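Local coordinates for protein putative transcriptional coactivator P15 (Enterobacteria phage t5, PDB 4BG7) that probably binds DNA as a dimeric phage homolog of the eukaryotic coactivator PC4 and is implicated in recombination-dependent DNA replication, at residues D15-L20 and R29-E34. Sequence-based numbering, arbitrary orientation.
Sequences DQSIIL and RLTVSE
Gln16 and Val32 form a hydrogen-bonded pair, Val32 N donating to Gln16 O (3.0 Å), and Ile18 and Leu30 form the next, with Ile18 N to Leu30 O at 2.8 Å. The strand directions, 165° apart, are antiparallel, and a short turn joins the strands as a hairpin. Val32 O accepts twice, from Gln16 N and from Asp15 N (2.7 Å), which defines a classic beta bulge at the start of 15-20.

On the face carrying Ser17, Ile19, Arg29 and Thr31, polar and apolar contacts mix. The extended Arg29 chain runs beside Ile19, whose CG1 lies 3.6 Å above the guanidinium plane, offset toward its rim; CG1 to Arg29 NE is 3.7 Å. Ser17 OG, anti to its backbone N (chi1 -178°), packs against Arg29 CD and shares a water with Thr31 OG1. Thr31 OG1 also donates to Arg29 O (2.9 Å), from above the carbonyl plane, so two bonds hold it.

Leu30 lies on the other face with Gln16, Ile18 and Val32; the end of Leu20 reaches it, CD2 to Leu30 CB 4.1 Å.

Arg29 continues to Gln27 by a hydrogen bond and to Trp46 by cation-pi contact. Strand 38-48 flanks 29-34 within the curved four-stranded sheet, while helix 67-83 of the second subunit packs on Ile18, Leu20 and Leu30, its Ile80 O accepting from Gln16 NE2, making this hairpin part of the dimer interface.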
ATOM      1  N   ASP A  15      -8.623 -12.741  -1.667  1.00 30.66           N
ATOM      2  CA  ASP A  15      -7.832 -13.934  -1.362  1.00 32.47           C
ATOM      3  C   ASP A  15      -7.007 -13.781  -0.086  1.00 32.09           C
ATOM      4  O   ASP A  15      -6.792 -14.773   0.606  1.00 31.50           O
ATOM      5  CB  ASP A  15      -6.922 -14.227  -2.508  1.00 36.57           C
ATOM      6  CG  ASP A  15      -7.662 -14.700  -3.689  1.00 46.01           C
ATOM      7  OD1 ASP A  15      -8.835 -15.211  -3.556  1.00 48.07           O
ATOM      8  OD2 ASP A  15      -7.088 -14.532  -4.779  1.00 52.12           O
ATOM      9  N   GLN A  16      -6.585 -12.560   0.237  1.00 27.85           N
ATOM     10  CA  GLN A  16      -6.043 -12.237   1.619  1.00 28.28           C
ATOM     11  C   GLN A  16      -6.515 -10.885   2.051  1.00 27.87           C
ATOM     12  O   GLN A  16      -6.764 -10.018   1.197  1.00 28.70           O
ATOM     13  CB  GLN A  16      -4.480 -12.205   1.626  1.00 28.51           C
ATOM     14  CG  GLN A  16      -3.837 -13.376   0.954  1.00 29.16           C
ATOM     15  CD  GLN A  16      -2.300 -13.372   1.150  1.00 29.04           C
ATOM     16  OE1 GLN A  16      -1.821 -13.101   2.221  1.00 26.71           O
ATOM     17  NE2 GLN A  16      -1.577 -13.580   0.098  1.00 28.35           N
ATOM     18  N   SER A  17      -6.601 -10.662   3.376  1.00 26.46           N
ATOM     19  CA  SER A  17      -7.057  -9.392   3.926  1.00 27.67           C
ATOM     20  C   SER A  17      -6.435  -9.220   5.295  1.00 29.12           C
ATOM     21  O   SER A  17      -6.693 -10.086   6.148  1.00 31.86           O
ATOM     22  CB  SER A  17      -8.572  -9.406   4.056  1.00 24.27           C
ATOM     23  OG  SER A  17      -9.060  -8.177   4.540  1.00 31.70           O
ATOM     24  N   ILE A  18      -5.650  -8.151   5.495  1.00 29.75           N
ATOM     25  CA  ILE A  18      -4.984  -7.840   6.802  1.00 30.98           C
ATOM     26  C   ILE A  18      -5.296  -6.449   7.307  1.00 26.60           C
ATOM     27  O   ILE A  18      -5.096  -5.427   6.609  1.00 29.09           O
ATOM     28  CB  ILE A  18      -3.419  -8.067   6.754  1.00 32.54           C
ATOM     29  CG1 ILE A  18      -3.126  -9.468   6.306  1.00 34.44           C
ATOM     30  CG2 ILE A  18      -2.784  -7.856   8.150  1.00 31.42           C
ATOM     31  CD1 ILE A  18      -1.678  -9.752   6.062  1.00 47.50           C
ATOM     32  N   ILE A  19      -5.836  -6.365   8.526  1.00 25.86           N
ATOM     33  CA  ILE A  19      -6.122  -5.092   9.087  1.00 27.86           C
ATOM     34  C   ILE A  19      -4.867  -4.231   9.243  1.00 28.77           C
ATOM     35  O   ILE A  19      -3.864  -4.705   9.707  1.00 37.09           O
ATOM     36  CB  ILE A  19      -6.872  -5.185  10.450  1.00 29.51           C
ATOM     37  CG1 ILE A  19      -8.217  -5.928  10.299  1.00 34.97           C
ATOM     38  CG2 ILE A  19      -7.137  -3.769  10.922  1.00 27.40           C
ATOM     39  CD1 ILE A  19      -8.727  -6.738  11.507  1.00 31.65           C
ATOM     40  N   LEU A  20      -4.947  -2.982   8.847  1.00 32.01           N
ATOM     41  CA  LEU A  20      -3.921  -1.999   9.091  1.00 33.71           C
ATOM     42  C   LEU A  20      -4.361  -1.140  10.294  1.00 40.84           C
ATOM     43  O   LEU A  20      -3.705  -1.195  11.314  1.00 43.20           O
ATOM     44  CB  LEU A  20      -3.669  -1.130   7.852  1.00 30.25           C
ATOM     45  CG  LEU A  20      -3.091  -1.847   6.593  1.00 31.07           C
ATOM     46  CD1 LEU A  20      -2.823  -0.879   5.471  1.00 27.49           C
ATOM     47  CD2 LEU A  20      -1.856  -2.699   6.826  1.00 27.78           C
ATOM     48  N   ARG A  29      -8.091  -2.296   5.266  1.00 30.88           N
ATOM     49  CA  ARG A  29      -7.458  -3.630   5.122  1.00 26.52           C
ATOM     50  C   ARG A  29      -6.622  -3.782   3.874  1.00 27.22           C
ATOM     51  O   ARG A  29      -7.087  -3.535   2.766  1.00 25.25           O
ATOM     52  CB  ARG A  29      -8.450  -4.795   5.144  1.00 29.70           C
ATOM     53  CG  ARG A  29      -9.238  -4.846   6.427  1.00 33.19           C
ATOM     54  CD  ARG A  29      -9.805  -6.213   6.659  1.00 35.23           C
ATOM     55  NE  ARG A  29     -10.790  -6.048   7.701  1.00 37.21           N
ATOM     56  CZ  ARG A  29     -11.451  -7.035   8.297  1.00 48.34           C
ATOM     57  NH1 ARG A  29     -11.221  -8.303   7.954  1.00 45.18           N
ATOM     58  NH2 ARG A  29     -12.360  -6.717   9.242  1.00 43.94           N
ATOM     59  N   LEU A  30      -5.364  -4.156   4.063  1.00 25.77           N
ATOM     60  CA  LEU A  30      -4.467  -4.518   2.976  1.00 25.96           C
ATOM     61  C   LEU A  30      -4.953  -5.803   2.378  1.00 24.81           C
ATOM     62  O   LEU A  30      -5.039  -6.860   3.064  1.00 26.96           O
ATOM     63  CB  LEU A  30      -3.018  -4.745   3.441  1.00 25.51           C
ATOM     64  CG  LEU A  30      -1.966  -4.906   2.332  1.00 25.07           C
ATOM     65  CD1 LEU A  30      -1.953  -3.630   1.529  1.00 23.88           C
ATOM     66  CD2 LEU A  30      -0.604  -5.154   3.038  1.00 23.50           C
ATOM     67  N   THR A  31      -5.211  -5.738   1.080  1.00 24.11           N
ATOM     68  CA  THR A  31      -5.999  -6.774   0.429  1.00 23.26           C
ATOM     69  C   THR A  31      -5.339  -7.285  -0.852  1.00 22.40           C
ATOM     70  O   THR A  31      -4.807  -6.503  -1.630  1.00 21.58           O
ATOM     71  CB  THR A  31      -7.402  -6.243   0.090  1.00 23.57           C
ATOM     72  OG1 THR A  31      -8.012  -5.844   1.298  1.00 23.87           O
ATOM     73  CG2 THR A  31      -8.216  -7.331  -0.654  1.00 20.97           C
ATOM     74  N   VAL A  32      -5.363  -8.604  -1.016  1.00 22.81           N
ATOM     75  CA  VAL A  32      -5.026  -9.219  -2.280  1.00 22.15           C
ATOM     76  C   VAL A  32      -6.388  -9.761  -2.751  1.00 21.59           C
ATOM     77  O   VAL A  32      -7.080 -10.525  -2.028  1.00 24.05           O
ATOM     78  CB  VAL A  32      -4.037 -10.383  -2.208  1.00 25.35           C
ATOM     79  CG1 VAL A  32      -3.842 -11.009  -3.641  1.00 25.78           C
ATOM     80  CG2 VAL A  32      -2.703  -9.918  -1.611  1.00 24.24           C
ATOM     81  N   SER A  33      -6.722  -9.420  -3.975  1.00 23.98           N
ATOM     82  CA  SER A  33      -8.008  -9.796  -4.577  1.00 22.87           C
ATOM     83  C   SER A  33      -7.805 -10.280  -6.002  1.00 24.95           C
ATOM     84  O   SER A  33      -6.810  -9.955  -6.645  1.00 23.85           O
ATOM     85  CB  SER A  33      -8.937  -8.590  -4.549  1.00 24.62           C
ATOM     86  OG  SER A  33      -8.476  -7.471  -5.297  1.00 22.00           O
ATOM     87  N   GLU A  34      -8.778 -11.053  -6.480  1.00 26.43           N
ATOM     88  CA  GLU A  34      -8.755 -11.555  -7.860  1.00 26.42           C
ATOM     89  C   GLU A  34      -9.925 -10.867  -8.578  1.00 27.08           C
ATOM     90  O   GLU A  34     -11.028 -10.787  -8.022  1.00 23.77           O
ATOM     91  CB  GLU A  34      -8.920 -13.042  -7.894  1.00 28.80           C
ATOM     92  CG  GLU A  34      -8.717 -13.542  -9.320  1.00 31.40           C
ATOM     93  CD  GLU A  34      -8.887 -15.043  -9.445  1.00 37.67           C
ATOM     94  OE1 GLU A  34      -8.873 -15.760  -8.419  1.00 37.18           O
ATOM     95  OE2 GLU A  34      -9.078 -15.464 -10.591  1.00 42.45           O
TER
HETATM   96  O   HOH W   1     -10.306  -7.047   2.600  1.00 22.54           O